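Local coordinates for protein phosphoacetylglucosamine mutase (Aspergillus lentulus, PDB 5O9X) that catalyses the interconversion of N-acetylglucosamine 6-phosphate and N-acetylglucosamine 1-phosphate, probably by way of a bisphosphorylated sugar intermediate, at residues 313-318 with 440-445; 469-474 with 478-483; 503-508 with 512-517. The protein carries 1 engineered substitution. All blocks are in the same frame, centred on the assembly; numbering follows the deposited sequence.

Contact 1. Residues 313-318 with 440-445; sequences AASFIG and AHKGWT
K442 and S315 make the polar half of this contact, F316 and H441 the apolar half, and between them they join the middle of helix 306-324 to the last turn of helix 428-442. The polar link is a single hydrogen bond in which K442 NZ donates to S315 OG over 2.8 Å. K442 runs straight through its methylenes and turns only at the last torsion (chi4 -62°), which swings NZ onto the hydroxyl; on its way CD passes 3.6 Å above one face of the W444 ring, near its rim. D319, one turn further along helix 306-324, gives the ammonium group a weak, long-range ionic partner.

The apolar half is carried by the outer end of the F316 ring. With CG anti to the backbone N (chi1 -171°), the ring reaches across toward helix 428-442, and CE1 comes to 3.6 Å from H441 CB. CZ lies over one face of the imidazole, 3.7 Å from H441 CG. The rings meet obliquely, planes at 47° and centroids 5.4 Å apart. C413 and L417 of helix 405-420 and I438 also pack on F316, while H441 NE2 is hydrogen-bonded to the backbone O of V202.

This is helix-to-helix packing within domain III of the mutase. Just beyond K442 the chain leaves helical geometry at G443, with positive phi. The chemistry implies a junction graded from a buried aromatic ring to a partly exposed lysine, whose charge is probably steadied by the hydroxyl and, weakly, by the carboxylate of D319.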
ATOM      1  N   ALA A 313      15.771  -4.642  -3.622  1.00 15.43           N
ATOM      2  CA  ALA A 313      15.283  -6.029  -3.412  1.00 18.99           C
ATOM      3  C   ALA A 313      15.515  -6.939  -4.650  1.00 20.80           C
ATOM      4  O   ALA A 313      15.943  -8.064  -4.501  1.00 17.03           O
ATOM      5  CB  ALA A 313      13.773  -5.988  -3.106  1.00 18.06           C
ATOM      6  N   ALA A 314      15.230  -6.414  -5.869  1.00 18.60           N
ATOM      7  CA  ALA A 314      15.497  -7.186  -7.078  1.00 18.20           C
ATOM      8  C   ALA A 314      16.986  -7.530  -7.234  1.00 17.17           C
ATOM      9  O   ALA A 314      17.312  -8.679  -7.636  1.00 17.59           O
ATOM     10  CB  ALA A 314      14.947  -6.477  -8.316  1.00 17.06           C
ATOM     11  N   SER A 315      17.890  -6.604  -6.909  1.00 16.43           N
ATOM     12  CA  SER A 315      19.336  -6.878  -7.000  1.00 18.32           C
ATOM     13  C   SER A 315      19.710  -7.970  -5.963  1.00 18.83           C
ATOM     14  O   SER A 315      20.407  -8.923  -6.296  1.00 19.93           O
ATOM     15  CB  SER A 315      20.076  -5.581  -6.677  1.00 19.40           C
ATOM     16  OG  SER A 315      21.397  -5.809  -6.282  1.00 22.15           O
ATOM     17  N   PHE A 316      19.327  -7.783  -4.697  1.00 19.29           N
ATOM     18  CA  PHE A 316      19.662  -8.741  -3.650  1.00 18.64           C
ATOM     19  C   PHE A 316      19.132 -10.147  -3.987  1.00 20.73           C
ATOM     20  O   PHE A 316      19.858 -11.126  -3.948  1.00 20.63           O
ATOM     21  CB  PHE A 316      19.073  -8.295  -2.316  1.00 19.32           C
ATOM     22  CG  PHE A 316      19.556  -9.114  -1.152  1.00 19.32           C
ATOM     23  CD1 PHE A 316      20.939  -9.288  -0.939  1.00 20.79           C
ATOM     24  CD2 PHE A 316      18.648  -9.716  -0.299  1.00 21.06           C
ATOM     25  CE1 PHE A 316      21.380 -10.063   0.149  1.00 20.49           C
ATOM     26  CE2 PHE A 316      19.076 -10.440   0.816  1.00 21.18           C
ATOM     27  CZ  PHE A 316      20.452 -10.592   1.033  1.00 19.30           C
ATOM     28  N   ILE A 317      17.863 -10.265  -4.315  1.00 19.29           N
ATOM     29  CA  ILE A 317      17.288 -11.553  -4.634  1.00 19.04           C
ATOM     30  C   ILE A 317      17.982 -12.269  -5.824  1.00 21.42           C
ATOM     31  O   ILE A 317      18.181 -13.518  -5.815  1.00 18.55           O
ATOM     32  CB  ILE A 317      15.730 -11.511  -4.790  1.00 19.52           C
ATOM     33  CG1 ILE A 317      15.102 -11.097  -3.445  1.00 21.53           C
ATOM     34  CG2 ILE A 317      15.174 -12.870  -5.345  1.00 20.59           C
ATOM     35  CD1 ILE A 317      13.618 -10.652  -3.551  1.00 21.32           C
ATOM     36  N   GLY A 318      18.304 -11.501  -6.862  1.00 19.93           N
ATOM     37  CA  GLY A 318      19.059 -12.011  -7.976  1.00 20.36           C
ATOM     38  C   GLY A 318      20.417 -12.517  -7.592  1.00 20.71           C
ATOM     39  O   GLY A 318      20.802 -13.592  -8.078  1.00 21.14           O
ATOM     40  N   ALA A 440      22.591  -4.599   5.281  1.00 15.40           N
ATOM     41  CA  ALA A 440      23.527  -5.269   6.224  1.00 16.38           C
ATOM     42  C   ALA A 440      24.300  -6.376   5.426  1.00 17.85           C
ATOM     43  O   ALA A 440      25.511  -6.557   5.640  1.00 16.91           O
ATOM     44  CB  ALA A 440      22.773  -5.930   7.389  1.00 16.54           C
ATOM     45  N   HIS A 441      23.592  -7.144   4.564  1.00 16.20           N
ATOM     46  CA  HIS A 441      24.257  -8.175   3.787  1.00 17.85           C
ATOM     47  C   HIS A 441      25.224  -7.625   2.718  1.00 19.36           C
ATOM     48  O   HIS A 441      26.353  -8.121   2.564  1.00 15.75           O
ATOM     49  CB  HIS A 441      23.245  -9.082   3.091  1.00 20.06           C
ATOM     50  CG  HIS A 441      22.644 -10.107   4.002  1.00 24.81           C
ATOM     51  ND1 HIS A 441      23.187 -11.369   4.137  1.00 26.02           N
ATOM     52  CD2 HIS A 441      21.582 -10.054   4.847  1.00 23.02           C
ATOM     53  CE1 HIS A 441      22.456 -12.065   4.997  1.00 26.43           C
ATOM     54  NE2 HIS A 441      21.492 -11.288   5.457  1.00 26.55           N
ATOM     55  N   LYS A 442      24.785  -6.600   2.004  1.00 15.94           N
ATOM     56  CA  LYS A 442      25.626  -5.979   0.969  1.00 17.93           C
ATOM     57  C   LYS A 442      26.789  -5.212   1.589  1.00 17.85           C
ATOM     58  O   LYS A 442      27.836  -5.027   0.928  1.00 17.54           O
ATOM     59  CB  LYS A 442      24.783  -5.024   0.053  1.00 16.83           C
ATOM     60  CG  LYS A 442      23.762  -5.773  -0.873  1.00 17.89           C
ATOM     61  CD  LYS A 442      23.056  -4.657  -1.734  1.00 18.73           C
ATOM     62  CE  LYS A 442      22.155  -5.129  -2.881  1.00 20.35           C
ATOM     63  NZ  LYS A 442      22.948  -5.899  -3.895  1.00 21.20           N
ATOM     64  N   GLY A 443      26.616  -4.729   2.817  1.00 17.11           N
ATOM     65  CA  GLY A 443      27.644  -3.910   3.556  1.00 15.91           C
ATOM     66  C   GLY A 443      27.463  -2.439   3.181  1.00 19.02           C
ATOM     67  O   GLY A 443      28.225  -1.574   3.591  1.00 17.72           O
ATOM     68  N   TRP A 444      26.385  -2.132   2.449  1.00 18.13           N
ATOM     69  CA  TRP A 444      26.177  -0.780   1.911  1.00 19.71           C
ATOM     70  C   TRP A 444      25.669   0.186   2.947  1.00 20.55           C
ATOM     71  O   TRP A 444      24.955  -0.235   3.915  1.00 20.19           O
ATOM     72  CB  TRP A 444      25.054  -0.858   0.843  1.00 19.63           C
ATOM     73  CG  TRP A 444      25.510  -1.195  -0.512  1.00 18.50           C
ATOM     74  CD1 TRP A 444      26.804  -1.604  -0.925  1.00 17.93           C
ATOM     75  CD2 TRP A 444      24.689  -1.268  -1.656  1.00 18.93           C
ATOM     76  NE1 TRP A 444      26.794  -1.811  -2.264  1.00 18.64           N
ATOM     77  CE2 TRP A 444      25.514  -1.668  -2.741  1.00 19.59           C
ATOM     78  CE3 TRP A 444      23.307  -0.985  -1.888  1.00 18.96           C
ATOM     79  CZ2 TRP A 444      25.029  -1.796  -4.051  1.00 18.16           C
ATOM     80  CZ3 TRP A 444      22.825  -1.136  -3.210  1.00 18.14           C
ATOM     81  CH2 TRP A 444      23.667  -1.522  -4.253  1.00 19.04           C
ATOM     82  N   THR A 445      26.055   1.454   2.771  1.00 19.25           N
ATOM     83  CA  THR A 445      25.397   2.602   3.470  1.00 21.40           C
ATOM     84  C   THR A 445      24.417   3.264   2.513  1.00 19.74           C
ATOM     85  O   THR A 445      24.414   2.911   1.334  1.00 19.60           O
ATOM     86  CB  THR A 445      26.396   3.701   3.919  1.00 19.91           C
ATOM     87  OG1 THR A 445      26.917   4.382   2.761  1.00 20.32           O
ATOM     88  CG2 THR A 445      27.595   3.099   4.768  1.00 23.27           C
TER

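Contact 2. Residues 469-474 with 478-483; sequences SIFKAY and RKLESP
Y474 lies across K479, and its side chain can be followed outward from the strand. CB sets off with CG between the backbone N and the carbonyl carbon (chi1 66°), which folds the ring back over the partner strand. CD2 then passes 3.5 Å from K479 O, CE2 reaches 3.6 Å from E481 N at the ring edge, and CZ sits 3.4 Å from K479 CB, whose CH-pi contact covers one face. CE1 and OH lie along K479 CD, with Y474 OH 3.5 Å from K479 CD. At the tip, a water 2.9 Å from Y474 OH also donates to L480 O.

Strands 472-474 and 479-482 form an antiparallel beta hairpin in the C-terminal domain of the phosphohexomutase family. Two classic beta bulges distort it: R478 and K479 face Y474, and E481 and S482 face K472. At the second, K472 O takes E481 N at 2.7 Å and S482 N only weakly, while K472 NZ and E481 OE2 form a long salt bridge.

Past that bulge S482 OG donates to I470 O at 2.8 Å. P483, after a cis peptide bond, lays CG over one face of the F471 ring and touches I470 CD1. On the side of A473 and L480, L486 and I490 of helix 486-495 pack against L480.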
ATOM      1  N   SER A 469     -13.932  13.831 -13.174  1.00 24.08           N
ATOM      2  CA  SER A 469     -14.472  12.730 -13.987  1.00 25.13           C
ATOM      3  C   SER A 469     -14.300  12.990 -15.481  1.00 22.48           C
ATOM      4  O   SER A 469     -14.382  12.051 -16.260  1.00 26.56           O
ATOM      5  CB  SER A 469     -15.936  12.422 -13.691  1.00 28.24           C
ATOM      6  OG  SER A 469     -16.781  13.384 -14.305  1.00 27.21           O
ATOM      7  N   ILE A 470     -14.005  14.220 -15.876  1.00 22.70           N
ATOM      8  CA  ILE A 470     -13.702  14.441 -17.311  1.00 23.02           C
ATOM      9  C   ILE A 470     -12.243  14.041 -17.704  1.00 20.94           C
ATOM     10  O   ILE A 470     -11.897  14.036 -18.898  1.00 18.34           O
ATOM     11  CB  ILE A 470     -14.006  15.875 -17.768  1.00 24.57           C
ATOM     12  CG1 ILE A 470     -12.904  16.832 -17.267  1.00 21.17           C
ATOM     13  CG2 ILE A 470     -15.409  16.302 -17.283  1.00 26.57           C
ATOM     14  CD1 ILE A 470     -12.956  18.232 -17.829  1.00 23.37           C
ATOM     15  N   PHE A 471     -11.393  13.748 -16.713  1.00 19.10           N
ATOM     16  CA  PHE A 471      -9.981  13.318 -16.999  1.00 18.80           C
ATOM     17  C   PHE A 471      -9.950  11.795 -17.027  1.00 20.60           C
ATOM     18  O   PHE A 471     -10.073  11.141 -15.977  1.00 17.91           O
ATOM     19  CB  PHE A 471      -9.038  13.848 -15.923  1.00 19.07           C
ATOM     20  CG  PHE A 471      -8.912  15.337 -15.964  1.00 19.01           C
ATOM     21  CD1 PHE A 471      -7.898  15.938 -16.742  1.00 18.01           C
ATOM     22  CD2 PHE A 471      -9.909  16.164 -15.370  1.00 18.19           C
ATOM     23  CE1 PHE A 471      -7.763  17.337 -16.781  1.00 22.01           C
ATOM     24  CE2 PHE A 471      -9.788  17.540 -15.438  1.00 18.52           C
ATOM     25  CZ  PHE A 471      -8.753  18.134 -16.143  1.00 19.19           C
ATOM     26  N   LYS A 472      -9.867  11.220 -18.226  1.00 21.65           N
ATOM     27  CA  LYS A 472      -9.993   9.734 -18.385  1.00 20.32           C
ATOM     28  C   LYS A 472      -8.703   9.264 -19.060  1.00 18.79           C
ATOM     29  O   LYS A 472      -8.300   9.794 -20.122  1.00 17.52           O
ATOM     30  CB  LYS A 472     -11.238   9.313 -19.186  1.00 24.53           C
ATOM     31  CG  LYS A 472     -12.564   9.859 -18.589  1.00 30.22           C
ATOM     32  CD  LYS A 472     -13.867   9.390 -19.286  1.00 33.24           C
ATOM     33  CE  LYS A 472     -13.880   9.673 -20.778  1.00 46.40           C
ATOM     34  NZ  LYS A 472     -14.824  10.671 -21.377  1.00 49.52           N
ATOM     35  N   ALA A 473      -8.023   8.363 -18.397  1.00 17.16           N
ATOM     36  CA  ALA A 473      -6.705   7.978 -18.855  1.00 21.01           C
ATOM     37  C   ALA A 473      -6.608   6.526 -19.347  1.00 18.54           C
ATOM     38  O   ALA A 473      -7.381   5.681 -18.931  1.00 23.25           O
ATOM     39  CB  ALA A 473      -5.676   8.246 -17.730  1.00 21.47           C
ATOM     40  N   TYR A 474      -5.591   6.229 -20.136  1.00 17.60           N
ATOM     41  CA  TYR A 474      -5.381   4.841 -20.624  1.00 18.03           C
ATOM     42  C   TYR A 474      -3.865   4.587 -20.813  1.00 17.59           C
ATOM     43  O   TYR A 474      -3.052   5.512 -20.576  1.00 16.21           O
ATOM     44  CB  TYR A 474      -6.230   4.573 -21.920  1.00 17.20           C
ATOM     45  CG  TYR A 474      -5.700   5.444 -23.056  1.00 18.25           C
ATOM     46  CD1 TYR A 474      -4.722   4.921 -23.938  1.00 17.29           C
ATOM     47  CD2 TYR A 474      -6.127   6.785 -23.224  1.00 18.79           C
ATOM     48  CE1 TYR A 474      -4.171   5.687 -24.981  1.00 18.12           C
ATOM     49  CE2 TYR A 474      -5.555   7.581 -24.234  1.00 16.12           C
ATOM     50  CZ  TYR A 474      -4.592   7.025 -25.080  1.00 17.77           C
ATOM     51  OH  TYR A 474      -4.083   7.811 -26.087  1.00 19.56           O
ATOM     52  N   ARG A 478      -1.023   6.552 -18.734  1.00 16.80           N
ATOM     53  CA  ARG A 478       0.026   7.476 -19.204  1.00 16.13           C
ATOM     54  C   ARG A 478      -0.494   8.494 -20.259  1.00 16.46           C
ATOM     55  O   ARG A 478       0.223   9.428 -20.613  1.00 17.33           O
ATOM     56  CB  ARG A 478       1.308   6.742 -19.715  1.00 17.48           C
ATOM     57  CG  ARG A 478       1.953   5.953 -18.569  1.00 17.53           C
ATOM     58  CD  ARG A 478       3.087   5.024 -19.034  1.00 17.70           C
ATOM     59  NE  ARG A 478       2.531   3.848 -19.744  1.00 19.15           N
ATOM     60  CZ  ARG A 478       3.336   2.839 -20.112  1.00 21.26           C
ATOM     61  NH1 ARG A 478       4.634   2.888 -19.796  1.00 18.72           N
ATOM     62  NH2 ARG A 478       2.848   1.798 -20.758  1.00 20.72           N
ATOM     63  N   LYS A 479      -1.722   8.297 -20.749  1.00 15.31           N
ATOM     64  CA  LYS A 479      -2.303   9.233 -21.757  1.00 15.48           C
ATOM     65  C   LYS A 479      -3.728   9.545 -21.354  1.00 15.84           C
ATOM     66  O   LYS A 479      -4.404   8.650 -20.868  1.00 15.83           O
ATOM     67  CB  LYS A 479      -2.233   8.580 -23.162  1.00 18.32           C
ATOM     68  CG  LYS A 479      -0.766   8.406 -23.655  1.00 21.12           C
ATOM     69  CD  LYS A 479      -0.822   7.465 -24.876  1.00 27.42           C
ATOM     70  CE  LYS A 479       0.471   7.396 -25.689  1.00 34.91           C
ATOM     71  NZ  LYS A 479       1.619   7.022 -24.804  1.00 47.86           N
ATOM     72  N   LEU A 480      -4.175  10.780 -21.632  1.00 14.68           N
ATOM     73  CA  LEU A 480      -5.579  11.200 -21.442  1.00 16.23           C
ATOM     74  C   LEU A 480      -6.391  11.019 -22.724  1.00 17.73           C
ATOM     75  O   LEU A 480      -6.001  11.510 -23.822  1.00 18.92           O
ATOM     76  CB  LEU A 480      -5.638  12.667 -20.986  1.00 16.65           C
ATOM     77  CG  LEU A 480      -5.208  12.782 -19.530  1.00 18.49           C
ATOM     78  CD1 LEU A 480      -4.962  14.262 -19.243  1.00 18.13           C
ATOM     79  CD2 LEU A 480      -6.236  12.186 -18.559  1.00 17.00           C
ATOM     80  N   GLU A 481      -7.439  10.199 -22.631  1.00 17.70           N
ATOM     81  CA  GLU A 481      -8.416  10.102 -23.719  1.00 21.03           C
ATOM     82  C   GLU A 481      -9.251  11.410 -23.708  1.00 21.36           C
ATOM     83  O   GLU A 481      -9.676  11.928 -24.752  1.00 23.36           O
ATOM     84  CB  GLU A 481      -9.333   8.867 -23.450  1.00 23.45           C
ATOM     85  CG  GLU A 481     -10.798   9.014 -23.891  1.00 27.61           C
ATOM     86  CD  GLU A 481     -11.741   8.112 -23.125  1.00 29.61           C
ATOM     87  OE1 GLU A 481     -11.325   7.439 -22.123  1.00 27.84           O
ATOM     88  OE2 GLU A 481     -12.922   8.041 -23.545  1.00 31.31           O
ATOM     89  N   SER A 482      -9.455  11.949 -22.531  1.00 21.17           N
ATOM     90  CA  SER A 482     -10.343  13.100 -22.315  1.00 21.95           C
ATOM     91  C   SER A 482      -9.740  13.924 -21.160  1.00 20.49           C
ATOM     92  O   SER A 482      -9.145  13.326 -20.273  1.00 19.60           O
ATOM     93  CB  SER A 482     -11.708  12.546 -21.909  1.00 21.98           C
ATOM     94  OG  SER A 482     -12.586  13.645 -21.576  1.00 30.05           O
ATOM     95  N   PRO A 483      -9.854  15.257 -21.130  1.00 21.82           N
ATOM     96  CA  PRO A 483     -10.610  16.096 -22.080  1.00 23.23           C
ATOM     97  C   PRO A 483      -9.953  16.159 -23.488  1.00 21.87           C
ATOM     98  O   PRO A 483      -8.751  15.993 -23.611  1.00 20.10           O
ATOM     99  CB  PRO A 483     -10.532  17.529 -21.436  1.00 26.10           C
ATOM    100  CG  PRO A 483      -9.964  17.330 -20.080  1.00 22.52           C
ATOM    101  CD  PRO A 483      -9.161  16.081 -20.117  1.00 21.16           C
TER
HETATM  102  O   HOH W   1      -4.839  10.569 -26.010  1.00 29.37           O

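Contact 3. Residues 503-508 with 512-517; sequences FARASG and AVRVYA. With G16 (1,6-di-O-phosphono-alpha-D-glucopyranose), chain B.
O1P of the 6-phosphate of the bound glucose 1,6-bisphosphate is gripped by two arginines, one from each strand: R505 NH1 and R514 NE both donate to it, each over 2.8 Å. Both guanidinium groups meet the phosphate with their edges, the phosphorus lying in the plane of each. R505 spreads its two ends over two oxygens, its NH2 reaching O3P, and R514 likewise adds a bond from NH2 to O2P. S507 OG donates to O2P over 2.6 Å, and G508 N to O3P at an almost straight 170°. These two segments thus supply six bonds, two on each terminal oxygen.

The side chains arrive differently. R505 leaves with CG between its backbone N and carbonyl carbon (chi1 48°), and a bend at chi3 brings NH1 and NH2 edge-on to the phosphate; R514 is extended from CG to NE, and S507 CB lies over one face of its guanidinium. E477 pairs with R505 NE and E510 with R514 NH2, which probably helps to position both.

Beneath the site is an antiparallel hairpin of strands 501-506 and 513-518. R505 and R514 are a hydrogen-bonded pair, R514 N donating to R505 O over 2.7 Å, and S507 N to A512 O extends the pairing into the loop. Further along, F503 CE1 meets Y516 CB at 3.6 Å with ring planes at 45°. A504, V513 and V515 point to the other face, toward helix 522-539.

The chemistry implies a phosphate site read by both strands and the loop after the first: the arginines probably balance the negative charge, while a hydroxyl and a backbone N-H probably help fix its orientation.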
ATOM      1  N   PHE A 503       2.731  13.229 -17.193  1.00 14.16           N
ATOM      2  CA  PHE A 503       1.376  12.728 -17.415  1.00 14.15           C
ATOM      3  C   PHE A 503       0.452  13.272 -16.305  1.00 14.69           C
ATOM      4  O   PHE A 503       0.913  13.571 -15.234  1.00 15.94           O
ATOM      5  CB  PHE A 503       1.263  11.218 -17.484  1.00 13.12           C
ATOM      6  CG  PHE A 503       1.561  10.532 -16.171  1.00 14.56           C
ATOM      7  CD1 PHE A 503       2.934  10.407 -15.697  1.00 13.11           C
ATOM      8  CD2 PHE A 503       0.535   9.924 -15.446  1.00 14.92           C
ATOM      9  CE1 PHE A 503       3.205   9.762 -14.460  1.00 14.34           C
ATOM     10  CE2 PHE A 503       0.829   9.279 -14.202  1.00 14.60           C
ATOM     11  CZ  PHE A 503       2.145   9.252 -13.701  1.00 14.68           C
ATOM     12  N   ALA A 504      -0.838  13.382 -16.617  1.00 14.45           N
ATOM     13  CA  ALA A 504      -1.859  13.852 -15.669  1.00 13.02           C
ATOM     14  C   ALA A 504      -2.971  12.796 -15.537  1.00 15.20           C
ATOM     15  O   ALA A 504      -3.411  12.201 -16.545  1.00 13.06           O
ATOM     16  CB  ALA A 504      -2.476  15.193 -16.182  1.00 13.65           C
ATOM     17  N   ARG A 505      -3.530  12.604 -14.320  1.00 14.46           N
ATOM     18  CA  ARG A 505      -4.626  11.634 -14.186  1.00 15.08           C
ATOM     19  C   ARG A 505      -5.356  12.026 -12.905  1.00 15.91           C
ATOM     20  O   ARG A 505      -4.756  12.621 -11.966  1.00 13.72           O
ATOM     21  CB  ARG A 505      -4.184  10.178 -14.038  1.00 15.22           C
ATOM     22  CG  ARG A 505      -3.063   9.972 -12.984  1.00 17.02           C
ATOM     23  CD  ARG A 505      -2.741   8.471 -12.740  1.00 16.99           C
ATOM     24  NE  ARG A 505      -3.766   7.814 -11.907  1.00 15.68           N
ATOM     25  CZ  ARG A 505      -3.866   7.934 -10.562  1.00 16.57           C
ATOM     26  NH1 ARG A 505      -3.068   8.747  -9.845  1.00 14.98           N
ATOM     27  NH2 ARG A 505      -4.805   7.255  -9.924  1.00 15.67           N
ATOM     28  N   ALA A 506      -6.637  11.698 -12.892  1.00 15.55           N
ATOM     29  CA  ALA A 506      -7.516  11.933 -11.710  1.00 16.91           C
ATOM     30  C   ALA A 506      -7.029  11.006 -10.593  1.00 15.79           C
ATOM     31  O   ALA A 506      -6.686   9.804 -10.811  1.00 15.53           O
ATOM     32  CB  ALA A 506      -8.978  11.560 -12.064  1.00 16.10           C
ATOM     33  N   SER A 507      -6.937  11.584  -9.388  1.00 16.67           N
ATOM     34  CA  SER A 507      -6.744  10.779  -8.194  1.00 15.54           C
ATOM     35  C   SER A 507      -8.034  10.007  -7.907  1.00 16.53           C
ATOM     36  O   SER A 507      -9.145  10.557  -8.118  1.00 16.82           O
ATOM     37  CB  SER A 507      -6.418  11.742  -6.996  1.00 14.04           C
ATOM     38  OG  SER A 507      -6.457  11.005  -5.766  1.00 16.35           O
ATOM     39  N   GLY A 508      -7.878   8.784  -7.375  1.00 17.79           N
ATOM     40  CA  GLY A 508      -8.978   7.956  -6.820  1.00 17.49           C
ATOM     41  C   GLY A 508      -8.958   7.899  -5.329  1.00 16.87           C
ATOM     42  O   GLY A 508      -9.647   7.009  -4.727  1.00 15.78           O
ATOM     43  N   ALA A 512      -8.635  15.586  -6.691  1.00 16.19           N
ATOM     44  CA  ALA A 512      -7.656  16.362  -7.428  1.00 16.92           C
ATOM     45  C   ALA A 512      -7.270  15.593  -8.682  1.00 16.56           C
ATOM     46  O   ALA A 512      -7.572  14.385  -8.799  1.00 17.25           O
ATOM     47  CB  ALA A 512      -6.398  16.515  -6.585  1.00 17.58           C
ATOM     48  N   VAL A 513      -6.580  16.313  -9.595  1.00 15.77           N
ATOM     49  CA  VAL A 513      -5.843  15.701 -10.669  1.00 15.26           C
ATOM     50  C   VAL A 513      -4.351  15.788 -10.283  1.00 15.13           C
ATOM     51  O   VAL A 513      -3.848  16.896  -9.955  1.00 17.54           O
ATOM     52  CB  VAL A 513      -6.123  16.412 -12.025  1.00 16.97           C
ATOM     53  CG1 VAL A 513      -5.234  15.882 -13.167  1.00 19.19           C
ATOM     54  CG2 VAL A 513      -7.564  16.026 -12.400  1.00 19.31           C
ATOM     55  N   ARG A 514      -3.620  14.678 -10.540  1.00 14.01           N
ATOM     56  CA  ARG A 514      -2.173  14.692 -10.265  1.00 14.13           C
ATOM     57  C   ARG A 514      -1.390  14.927 -11.531  1.00 14.26           C
ATOM     58  O   ARG A 514      -1.672  14.292 -12.534  1.00 15.96           O
ATOM     59  CB  ARG A 514      -1.736  13.327  -9.686  1.00 12.60           C
ATOM     60  CG  ARG A 514      -2.456  12.955  -8.393  1.00 12.70           C
ATOM     61  CD  ARG A 514      -1.710  11.834  -7.632  1.00 15.65           C
ATOM     62  NE  ARG A 514      -2.505  11.347  -6.457  1.00 14.74           N
ATOM     63  CZ  ARG A 514      -2.663  12.038  -5.310  1.00 17.26           C
ATOM     64  NH1 ARG A 514      -2.146  13.295  -5.192  1.00 15.20           N
ATOM     65  NH2 ARG A 514      -3.384  11.464  -4.295  1.00 16.58           N
ATOM     66  N   VAL A 515      -0.355  15.766 -11.431  1.00 15.38           N
ATOM     67  CA  VAL A 515       0.576  15.952 -12.543  1.00 13.80           C
ATOM     68  C   VAL A 515       1.930  15.468 -12.060  1.00 14.40           C
ATOM     69  O   VAL A 515       2.413  15.916 -11.005  1.00 14.99           O
ATOM     70  CB  VAL A 515       0.651  17.446 -12.950  1.00 15.25           C
ATOM     71  CG1 VAL A 515       1.809  17.712 -13.941  1.00 15.70           C
ATOM     72  CG2 VAL A 515      -0.732  17.863 -13.560  1.00 15.22           C
ATOM     73  N   TYR A 516       2.568  14.692 -12.921  1.00 12.90           N
ATOM     74  CA  TYR A 516       3.945  14.287 -12.662  1.00 13.06           C
ATOM     75  C   TYR A 516       4.779  14.775 -13.842  1.00 13.27           C
ATOM     76  O   TYR A 516       4.340  14.701 -15.005  1.00 13.81           O
ATOM     77  CB  TYR A 516       3.942  12.735 -12.608  1.00 12.28           C
ATOM     78  CG  TYR A 516       5.384  12.185 -12.551  1.00 13.11           C
ATOM     79  CD1 TYR A 516       6.061  12.170 -11.329  1.00 14.00           C
ATOM     80  CD2 TYR A 516       6.090  11.811 -13.745  1.00 13.09           C
ATOM     81  CE1 TYR A 516       7.425  11.688 -11.239  1.00 13.02           C
ATOM     82  CE2 TYR A 516       7.457  11.343 -13.661  1.00 13.01           C
ATOM     83  CZ  TYR A 516       8.096  11.305 -12.406  1.00 14.04           C
ATOM     84  OH  TYR A 516       9.453  10.889 -12.286  1.00 13.19           O
ATOM     85  N   ALA A 517       6.012  15.250 -13.570  1.00 13.53           N
ATOM     86  CA  ALA A 517       6.921  15.554 -14.650  1.00 15.41           C
ATOM     87  C   ALA A 517       8.322  15.144 -14.192  1.00 15.37           C
ATOM     88  O   ALA A 517       8.646  15.325 -13.042  1.00 14.78           O
ATOM     89  CB  ALA A 517       6.868  17.035 -15.055  1.00 14.88           C
TER
HETATM   90  C1  G16 B 601      -3.604   4.491  -2.116  1.00 19.76           C
HETATM   91  C2  G16 B 601      -3.343   3.218  -2.917  1.00 27.33           C
HETATM   92  C3  G16 B 601      -2.004   3.351  -3.710  1.00 24.16           C
HETATM   93  C4  G16 B 601      -1.936   4.569  -4.614  1.00 22.73           C
HETATM   94  C5  G16 B 601      -2.196   5.802  -3.759  1.00 22.52           C
HETATM   95  C6  G16 B 601      -2.451   7.070  -4.539  1.00 20.51           C
HETATM   96  O1  G16 B 601      -2.557   4.656  -1.155  1.00 20.16           O
HETATM   97  O2  G16 B 601      -3.344   2.001  -2.108  1.00 31.53           O
HETATM   98  O3  G16 B 601      -1.808   2.159  -4.361  1.00 27.54           O
HETATM   99  O4  G16 B 601      -0.620   4.782  -5.289  1.00 22.37           O
HETATM  100  O5  G16 B 601      -3.452   5.702  -3.046  1.00 20.78           O
HETATM  101  O6  G16 B 601      -3.655   6.823  -5.396  1.00 16.99           O
HETATM  102  P   G16 B 601      -4.246   8.051  -6.276  1.00 16.36           P
HETATM  103  O1P G16 B 601      -3.088   8.677  -7.089  1.00 15.51           O
HETATM  104  O2P G16 B 601      -4.788   9.117  -5.295  1.00 16.18           O
HETATM  105  O3P G16 B 601      -5.431   7.518  -7.109  1.00 18.19           O
HETATM  106  P'  G16 B 601      -2.832   4.719   0.459  1.00 18.22           P
HETATM  107  O1X G16 B 601      -4.006   3.754   0.776  1.00 17.73           O
HETATM  108  O2X G16 B 601      -3.350   6.159   0.775  1.00 17.83           O
HETATM  109  O3X G16 B 601      -1.531   4.535   1.161  1.00 18.11           O
HETATM  110  O   HOH W   2       0.006  12.214 -12.594  1.00 12.66           O

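In the fold
Contacts 2 and 3 belong together: both are hairpins in the C-terminal domain, their centres 10 Å apart, and they touch where F471 packs on V513 and L480 on the backbone O of A504. Yet contact 2 lies at the surface, with bulged strands and solvent-facing polar side chains, whereas contact 3 is buried and turns one face to the ligand. Contact 1, partly buried and so intermediate, stands apart in domain III, its nearest atoms about 18 Å from contact 2 and about 19 Å from contact 3. It joins helices through side chains alone, while the hairpins rest on backbone pairing; of the three, contact 3 binds the bisphosphate.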